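Local atomic coordinates of beta-1,3-1,4-glucanase (PDB entry 5H4R), a protein that probably hydrolyses mixed-linkage beta-1,3-1,4-glucans such as lichenan, as a family 5 glycoside hydrolase with a TIM-barrel fold. Residues I28-R33 with R351-T356; E247-D252 with D309-K314. The protein carries 1 engineered substitution. All blocks are in the same frame, centred on the assembly; numbering follows the deposited sequence.

Contact 1 (I28-R33 with R351-T356); sequences IKIASR and RARGIT
Ile30 begins the contact by setting its CG2 methyl on CB of Ala352, 3.7 Å away. With CG1 beside the backbone N (chi1 -59°), CG2 is left anti to that N and faces the end of helix 336-352, where a side chain as small as alanine lets the N-terminal segment come close. The next carbonyl, Ala31 O, lies 3.6 Å from the same Ala352 CB, while the Ala31 methyl points away. Ser32 takes part through a water: its OG is 2.9 Å from a molecule that donates to Arg351 O, a short polar side chain being enough at this exposed edge. Arg33 makes the direct polar link, its N giving a nearly straight hydrogen bond to Ala352 O (2.8 Å, 170° at the hydrogen). Beyond the backbone, Arg33 CG passes Arg353 CG at 4.1 Å, and the two guanidinium planes stand 83° apart. Arg33 NH1 comes within 4.2 Å of Arg353 NE, a repulsive pairing that Asp309 probably offsets: it forms a salt bridge with Arg353 and a long, weak ion pair with Arg33. The helix ends in a Schellman motif with Gly354 as C-prime residue, its positive phi suiting glycine. Arg351 O already takes the Gly354 N-H within this motif and receives the water as a further donor, whereas Ala352 O takes the N-H of Arg33; the N-terminal loop thus helps complete the polar end of the helix.

Contact 2 (E247-D252 with D309-K314); sequences EYVLID and DKLYDK
A lysine bound to carbonyls at a helix end, beside a patch of leucine and valine, joins short helix 247-250 to helix 298-316 on the outside of the barrel. Lys314 supplies the polar half. CG stands anti to the backbone N (chi1 -175°) and the chain is extended beyond it, a length that carries NZ to Val249 O at 2.9 Å; a weaker bond of 3.1 Å goes from NZ to Leu250 O. Two waters also accept from NZ, and one of them donates to Asp252 OD1, so the carboxylate meets the ammonium indirectly. An alanine in place of Lys314 would probably leave Val249 O without this donor and the negative charge of Asp252 without its water-mediated counterpart. Leu250 fills the apolar half: CD1 presses on Lys310 CB at a tight 3.5 Å, and CD2 meets Leu311 CD2 at 3.9 Å. Val249 CG2 touches that same Leu311 methyl, and both Val249 and Leu311 also pack on Val271 of strand 267-272, where branched aliphatic residues suit the buried layer. Helical segments that follow strands 237-240 and 267-272 and pack side by side over the sheet are characteristic of the (beta/alpha)8 barrel.

Contacts 1 and 2 have centres 17 Å apart and meet through helix 298-316, whose residues Asp309 and Tyr312 belong to the 309-314 segment yet touch contact 1. The shorter of two charged links between them is a salt bridge of 2.8 Å from Arg353 NE to Asp309 OD1; on Tyr312, Arg33 NH2 packs 3.4 Å from CE2. In sequence, both segments of contact 2 fall between the two segments of contact 1. Neither contact supplies a residue to the glycan pocket: the side chain of Leu311 is about 12 Å from a bound glucose unit. Their helices do lead into strands bearing pocket residues, Glu326 on strand 322-327 after helix 298-316, and Trp360 on strand 356-361 after helix 336-352.

Contact 1 (I28-R33 with R351-T356)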
ATOM      1  N   ILE A  28      23.386   9.312  -4.815  1.00 18.35           N
ATOM      2  CA  ILE A  28      23.226   7.858  -4.829  1.00 21.90           C
ATOM      3  C   ILE A  28      23.668   7.353  -6.194  1.00 29.76           C
ATOM      4  O   ILE A  28      23.201   7.857  -7.228  1.00 19.35           O
ATOM      5  CB  ILE A  28      21.766   7.442  -4.561  1.00 24.57           C
ATOM      6  CG1 ILE A  28      21.182   8.023  -3.261  1.00 30.14           C
ATOM      7  CG2 ILE A  28      21.637   5.899  -4.578  1.00 22.79           C
ATOM      8  CD1 ILE A  28      21.497   7.283  -2.020  1.00 27.86           C
ATOM      9  N   LYS A  29      24.515   6.325  -6.193  1.00 26.66           N
ATOM     10  CA  LYS A  29      25.028   5.690  -7.401  1.00 26.36           C
ATOM     11  C   LYS A  29      24.567   4.238  -7.406  1.00 30.69           C
ATOM     12  O   LYS A  29      25.210   3.371  -6.801  1.00 26.47           O
ATOM     13  CB  LYS A  29      26.546   5.775  -7.454  1.00 37.12           C
ATOM     14  CG  LYS A  29      27.094   7.179  -7.219  1.00 51.33           C
ATOM     15  CD  LYS A  29      26.561   8.180  -8.243  1.00 51.70           C
ATOM     16  CE  LYS A  29      27.086   9.588  -7.955  1.00 64.75           C
ATOM     17  NZ  LYS A  29      26.524  10.613  -8.884  1.00 69.71           N
ATOM     18  N   ILE A  30      23.453   3.984  -8.086  1.00 28.94           N
ATOM     19  CA  ILE A  30      22.950   2.638  -8.342  1.00 22.19           C
ATOM     20  C   ILE A  30      22.658   2.536  -9.835  1.00 19.12           C
ATOM     21  O   ILE A  30      21.842   3.302 -10.363  1.00 22.23           O
ATOM     22  CB  ILE A  30      21.683   2.322  -7.536  1.00 21.48           C
ATOM     23  CG1 ILE A  30      21.943   2.440  -6.025  1.00 15.26           C
ATOM     24  CG2 ILE A  30      21.192   0.914  -7.886  1.00 18.94           C
ATOM     25  CD1 ILE A  30      20.713   2.320  -5.179  1.00 19.56           C
ATOM     26  N   ALA A  31      23.307   1.589 -10.509  1.00 20.19           N
ATOM     27  CA  ALA A  31      23.082   1.401 -11.935  1.00 25.08           C
ATOM     28  C   ALA A  31      21.672   0.882 -12.211  1.00 16.55           C
ATOM     29  O   ALA A  31      21.148   0.038 -11.481  1.00 21.08           O
ATOM     30  CB  ALA A  31      24.121   0.427 -12.497  1.00 34.44           C
ATOM     31  N   SER A  32      21.046   1.398 -13.267  1.00 18.38           N
ATOM     32  CA  SER A  32      19.739   0.889 -13.662  1.00 18.01           C
ATOM     33  C   SER A  32      19.878  -0.526 -14.221  1.00 16.71           C
ATOM     34  O   SER A  32      20.846  -0.855 -14.912  1.00 18.45           O
ATOM     35  CB  SER A  32      19.076   1.798 -14.701  1.00 33.06           C
ATOM     36  OG  SER A  32      17.768   1.324 -15.038  1.00 38.60           O
ATOM     37  N   ARG A  33      18.912  -1.371 -13.891  1.00 15.13           N
ATOM     38  CA  ARG A  33      18.801  -2.688 -14.476  1.00 15.61           C
ATOM     39  C   ARG A  33      18.044  -2.598 -15.800  1.00 15.85           C
ATOM     40  O   ARG A  33      17.410  -1.585 -16.117  1.00 17.66           O
ATOM     41  CB  ARG A  33      18.075  -3.640 -13.517  1.00 14.76           C
ATOM     42  CG  ARG A  33      18.735  -3.813 -12.131  1.00 20.31           C
ATOM     43  CD  ARG A  33      20.107  -4.429 -12.194  1.00 24.80           C
ATOM     44  NE  ARG A  33      20.044  -5.871 -12.359  1.00 33.65           N
ATOM     45  CZ  ARG A  33      19.654  -6.693 -11.387  1.00 24.69           C
ATOM     46  NH1 ARG A  33      19.286  -6.202 -10.183  1.00 25.45           N
ATOM     47  NH2 ARG A  33      19.613  -7.988 -11.627  1.00 29.37           N
ATOM     48  N   ARG A 351      13.686   2.357  -8.167  1.00  9.78           N
ATOM     49  CA  ARG A 351      13.555   2.845  -9.533  1.00  9.58           C
ATOM     50  C   ARG A 351      14.552   2.170 -10.449  1.00 11.36           C
ATOM     51  O   ARG A 351      14.249   1.898 -11.613  1.00 10.93           O
ATOM     52  CB  ARG A 351      13.742   4.367  -9.603  1.00 10.73           C
ATOM     53  CG  ARG A 351      13.768   4.932 -11.039  1.00 13.07           C
ATOM     54  CD  ARG A 351      12.464   4.640 -11.830  1.00 11.92           C
ATOM     55  NE  ARG A 351      11.364   5.257 -11.110  1.00 11.62           N
ATOM     56  CZ  ARG A 351      10.207   4.687 -10.810  1.00 12.56           C
ATOM     57  NH1 ARG A 351       9.892   3.462 -11.243  1.00 11.67           N
ATOM     58  NH2 ARG A 351       9.334   5.386 -10.097  1.00 12.11           N
ATOM     59  N   ALA A 352      15.760   1.907  -9.949  1.00 11.46           N
ATOM     60  CA  ALA A 352      16.763   1.214 -10.747  1.00 10.92           C
ATOM     61  C   ALA A 352      16.292  -0.181 -11.156  1.00 10.47           C
ATOM     62  O   ALA A 352      16.791  -0.736 -12.139  1.00 13.20           O
ATOM     63  CB  ALA A 352      18.073   1.096  -9.958  1.00 12.76           C
ATOM     64  N   ARG A 353      15.363  -0.757 -10.403  1.00 10.56           N
ATOM     65  CA  ARG A 353      14.803  -2.071 -10.669  1.00  8.96           C
ATOM     66  C   ARG A 353      13.389  -1.993 -11.233  1.00 11.92           C
ATOM     67  O   ARG A 353      12.699  -3.008 -11.294  1.00 10.91           O
ATOM     68  CB  ARG A 353      14.826  -2.895  -9.387  1.00 11.22           C
ATOM     69  CG  ARG A 353      16.257  -3.248  -8.954  1.00 11.89           C
ATOM     70  CD  ARG A 353      16.250  -3.659  -7.519  1.00 13.92           C
ATOM     71  NE  ARG A 353      17.553  -4.071  -6.988  1.00 13.57           N
ATOM     72  CZ  ARG A 353      18.444  -3.247  -6.439  1.00 12.59           C
ATOM     73  NH1 ARG A 353      18.220  -1.943  -6.366  1.00 11.54           N
ATOM     74  NH2 ARG A 353      19.582  -3.723  -5.960  1.00 15.43           N
ATOM     75  N   GLY A 354      12.951  -0.813 -11.639  1.00  9.94           N
ATOM     76  CA  GLY A 354      11.683  -0.632 -12.313  1.00  8.31           C
ATOM     77  C   GLY A 354      10.486  -0.538 -11.407  1.00  9.86           C
ATOM     78  O   GLY A 354       9.345  -0.658 -11.894  1.00 11.15           O
ATOM     79  N   ILE A 355      10.699  -0.326 -10.108  1.00  9.93           N
ATOM     80  CA  ILE A 355       9.636  -0.382  -9.106  1.00 10.12           C
ATOM     81  C   ILE A 355       9.337   1.021  -8.588  1.00  9.32           C
ATOM     82  O   ILE A 355      10.256   1.811  -8.316  1.00 10.46           O
ATOM     83  CB  ILE A 355      10.055  -1.322  -7.955  1.00  7.77           C
ATOM     84  CG1 ILE A 355      10.293  -2.736  -8.477  1.00 10.30           C
ATOM     85  CG2 ILE A 355       9.025  -1.342  -6.851  1.00 10.32           C
ATOM     86  CD1 ILE A 355      11.000  -3.671  -7.481  1.00 12.03           C
ATOM     87  N   THR A 356       8.049   1.308  -8.391  1.00  8.79           N
ATOM     88  CA  THR A 356       7.592   2.551  -7.789  1.00  8.73           C
ATOM     89  C   THR A 356       7.116   2.304  -6.359  1.00  9.19           C
ATOM     90  O   THR A 356       6.526   1.256  -6.057  1.00 10.12           O
ATOM     91  CB  THR A 356       6.466   3.162  -8.631  1.00 10.72           C
ATOM     92  OG1 THR A 356       7.031   3.621  -9.859  1.00 10.82           O
ATOM     93  CG2 THR A 356       5.775   4.337  -7.927  1.00 12.61           C
TER
HETATM   94  O   HOH W   1      15.214   2.387 -14.156  1.00 14.32           O

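Contact 2 (E247-D252 with D309-K314)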
ATOM      1  N   GLU A 247       8.442 -11.801   0.681  1.00 10.97           N
ATOM      2  CA  GLU A 247       8.753 -13.216   0.766  1.00 11.27           C
ATOM      3  C   GLU A 247       7.600 -14.076   0.276  1.00  9.41           C
ATOM      4  O   GLU A 247       7.834 -15.162  -0.270  1.00 10.92           O
ATOM      5  CB  GLU A 247       9.100 -13.602   2.203  1.00 11.12           C
ATOM      6  CG  GLU A 247      10.471 -13.128   2.637  1.00 11.33           C
ATOM      7  CD  GLU A 247      10.537 -11.653   2.995  1.00 15.00           C
ATOM      8  OE1 GLU A 247       9.501 -10.969   3.090  1.00 13.80           O
ATOM      9  OE2 GLU A 247      11.665 -11.173   3.194  1.00 16.05           O
ATOM     10  N   TYR A 248       6.360 -13.629   0.459  1.00  9.67           N
ATOM     11  CA  TYR A 248       5.225 -14.510   0.237  1.00  9.65           C
ATOM     12  C   TYR A 248       4.557 -14.248  -1.105  1.00  9.28           C
ATOM     13  O   TYR A 248       3.560 -14.895  -1.430  1.00 10.59           O
ATOM     14  CB  TYR A 248       4.255 -14.431   1.432  1.00  8.37           C
ATOM     15  CG  TYR A 248       5.004 -14.812   2.688  1.00  9.39           C
ATOM     16  CD1 TYR A 248       5.872 -15.909   2.692  1.00 13.28           C
ATOM     17  CD2 TYR A 248       4.895 -14.055   3.852  1.00  7.19           C
ATOM     18  CE1 TYR A 248       6.617 -16.233   3.834  1.00 13.22           C
ATOM     19  CE2 TYR A 248       5.635 -14.380   4.990  1.00 11.75           C
ATOM     20  CZ  TYR A 248       6.492 -15.456   4.963  1.00 13.37           C
ATOM     21  OH  TYR A 248       7.233 -15.764   6.085  1.00 14.03           O
ATOM     22  N   VAL A 249       5.141 -13.374  -1.932  1.00  9.49           N
ATOM     23  CA  VAL A 249       4.938 -13.469  -3.371  1.00 10.02           C
ATOM     24  C   VAL A 249       6.115 -14.135  -4.051  1.00 12.19           C
ATOM     25  O   VAL A 249       5.987 -14.539  -5.220  1.00 11.75           O
ATOM     26  CB  VAL A 249       4.660 -12.098  -4.027  1.00  8.14           C
ATOM     27  CG1 VAL A 249       3.280 -11.584  -3.593  1.00 11.07           C
ATOM     28  CG2 VAL A 249       5.754 -11.105  -3.710  1.00 10.10           C
ATOM     29  N   LEU A 250       7.247 -14.297  -3.350  1.00  9.88           N
ATOM     30  CA  LEU A 250       8.417 -14.944  -3.919  1.00 10.88           C
ATOM     31  C   LEU A 250       8.342 -16.461  -3.810  1.00 10.22           C
ATOM     32  O   LEU A 250       8.961 -17.156  -4.630  1.00 14.36           O
ATOM     33  CB  LEU A 250       9.685 -14.403  -3.248  1.00 11.89           C
ATOM     34  CG  LEU A 250       9.998 -12.940  -3.593  1.00 13.36           C
ATOM     35  CD1 LEU A 250      11.116 -12.408  -2.673  1.00 13.96           C
ATOM     36  CD2 LEU A 250      10.372 -12.759  -5.055  1.00 13.76           C
ATOM     37  N   ILE A 251       7.597 -16.985  -2.829  1.00 10.88           N
ATOM     38  CA  ILE A 251       7.414 -18.425  -2.724  1.00 10.51           C
ATOM     39  C   ILE A 251       6.740 -18.970  -3.978  1.00 13.34           C
ATOM     40  O   ILE A 251       5.919 -18.294  -4.624  1.00 13.17           O
ATOM     41  CB  ILE A 251       6.600 -18.811  -1.474  1.00 11.02           C
ATOM     42  CG1 ILE A 251       5.257 -18.095  -1.454  1.00 12.98           C
ATOM     43  CG2 ILE A 251       7.418 -18.544  -0.187  1.00 14.68           C
ATOM     44  CD1 ILE A 251       4.323 -18.532  -0.293  1.00 15.12           C
ATOM     45  N   ASP A 252       7.060 -20.231  -4.294  1.00 14.47           N
ATOM     46  CA  ASP A 252       6.485 -20.894  -5.466  1.00 16.31           C
ATOM     47  C   ASP A 252       4.972 -21.008  -5.352  1.00 17.54           C
ATOM     48  O   ASP A 252       4.267 -21.048  -6.368  1.00 16.71           O
ATOM     49  CB  ASP A 252       7.086 -22.291  -5.632  1.00 18.25           C
ATOM     50  CG  ASP A 252       8.549 -22.265  -5.993  1.00 29.50           C
ATOM     51  OD1 ASP A 252       9.054 -21.206  -6.437  1.00 23.09           O
ATOM     52  OD2 ASP A 252       9.184 -23.330  -5.859  1.00 31.15           O
ATOM     53  N   ASP A 309      16.017  -7.059  -5.205  1.00  8.37           N
ATOM     54  CA  ASP A 309      16.653  -7.955  -6.161  1.00  8.53           C
ATOM     55  C   ASP A 309      15.786  -9.174  -6.451  1.00  9.56           C
ATOM     56  O   ASP A 309      15.662  -9.601  -7.605  1.00  9.05           O
ATOM     57  CB  ASP A 309      18.006  -8.429  -5.640  1.00 10.84           C
ATOM     58  CG  ASP A 309      19.100  -7.387  -5.785  1.00 12.61           C
ATOM     59  OD1 ASP A 309      18.968  -6.455  -6.620  1.00 14.16           O
ATOM     60  OD2 ASP A 309      20.117  -7.529  -5.057  1.00 14.57           O
ATOM     61  N   LYS A 310      15.187  -9.769  -5.413  1.00  8.80           N
ATOM     62  CA  LYS A 310      14.405 -10.974  -5.640  1.00 10.80           C
ATOM     63  C   LYS A 310      13.132 -10.663  -6.424  1.00  8.34           C
ATOM     64  O   LYS A 310      12.710 -11.462  -7.275  1.00 10.03           O
ATOM     65  CB  LYS A 310      14.060 -11.650  -4.310  1.00 11.75           C
ATOM     66  CG  LYS A 310      15.266 -12.113  -3.488  1.00  9.02           C
ATOM     67  CD  LYS A 310      16.040 -13.198  -4.147  1.00 14.98           C
ATOM     68  CE  LYS A 310      17.303 -12.703  -4.866  1.00 28.77           C
ATOM     69  NZ  LYS A 310      18.130 -13.859  -5.395  1.00 23.02           N
ATOM     70  N   LEU A 311      12.509  -9.511  -6.140  1.00  8.63           N
ATOM     71  CA  LEU A 311      11.319  -9.082  -6.876  1.00  7.82           C
ATOM     72  C   LEU A 311      11.652  -8.744  -8.325  1.00  9.20           C
ATOM     73  O   LEU A 311      10.867  -9.048  -9.237  1.00 11.26           O
ATOM     74  CB  LEU A 311      10.676  -7.885  -6.184  1.00  8.99           C
ATOM     75  CG  LEU A 311      10.003  -8.144  -4.839  1.00  8.92           C
ATOM     76  CD1 LEU A 311       9.519  -6.849  -4.242  1.00 11.90           C
ATOM     77  CD2 LEU A 311       8.841  -9.132  -4.947  1.00 11.98           C
ATOM     78  N   TYR A 312      12.797  -8.103  -8.564  1.00  9.57           N
ATOM     79  CA  TYR A 312      13.233  -7.878  -9.937  1.00 11.50           C
ATOM     80  C   TYR A 312      13.445  -9.207 -10.666  1.00 10.83           C
ATOM     81  O   TYR A 312      13.007  -9.376 -11.813  1.00 12.25           O
ATOM     82  CB  TYR A 312      14.503  -7.029  -9.950  1.00 10.25           C
ATOM     83  CG  TYR A 312      15.079  -6.864 -11.320  1.00  9.49           C
ATOM     84  CD1 TYR A 312      14.603  -5.886 -12.173  1.00 10.30           C
ATOM     85  CD2 TYR A 312      16.071  -7.720 -11.786  1.00 11.15           C
ATOM     86  CE1 TYR A 312      15.115  -5.741 -13.446  1.00 11.82           C
ATOM     87  CE2 TYR A 312      16.589  -7.595 -13.067  1.00 17.66           C
ATOM     88  CZ  TYR A 312      16.106  -6.599 -13.895  1.00 14.67           C
ATOM     89  OH  TYR A 312      16.642  -6.467 -15.171  1.00 17.02           O
ATOM     90  N   ASP A 313      14.064 -10.192  -9.998  1.00  9.84           N
ATOM     91  CA  ASP A 313      14.341 -11.469 -10.645  1.00 10.16           C
ATOM     92  C   ASP A 313      13.056 -12.188 -11.026  1.00 12.31           C
ATOM     93  O   ASP A 313      12.931 -12.728 -12.134  1.00 13.09           O
ATOM     94  CB  ASP A 313      15.166 -12.379  -9.731  1.00 12.80           C
ATOM     95  CG  ASP A 313      16.580 -11.894  -9.509  1.00 21.43           C
ATOM     96  OD1 ASP A 313      17.037 -10.974 -10.217  1.00 16.09           O
ATOM     97  OD2 ASP A 313      17.247 -12.473  -8.616  1.00 17.31           O
ATOM     98  N   LYS A 314      12.090 -12.244 -10.103  1.00 11.48           N
ATOM     99  CA  LYS A 314      10.911 -13.074 -10.334  1.00 14.65           C
ATOM    100  C   LYS A 314       9.892 -12.383 -11.230  1.00 11.47           C
ATOM    101  O   LYS A 314       9.234 -13.044 -12.049  1.00 12.96           O
ATOM    102  CB  LYS A 314      10.246 -13.440  -9.002  1.00 10.54           C
ATOM    103  CG  LYS A 314       9.096 -14.409  -9.191  1.00 12.56           C
ATOM    104  CD  LYS A 314       8.575 -15.018  -7.878  1.00 12.79           C
ATOM    105  CE  LYS A 314       7.454 -15.992  -8.166  1.00 15.64           C
ATOM    106  NZ  LYS A 314       6.904 -16.630  -6.935  1.00 12.79           N
TER
HETATM  107  O   HOH W   2       4.812 -18.083  -8.021  1.00 13.78           O
HETATM  108  O   HOH W   3       8.833 -18.820  -7.457  1.00 22.40           O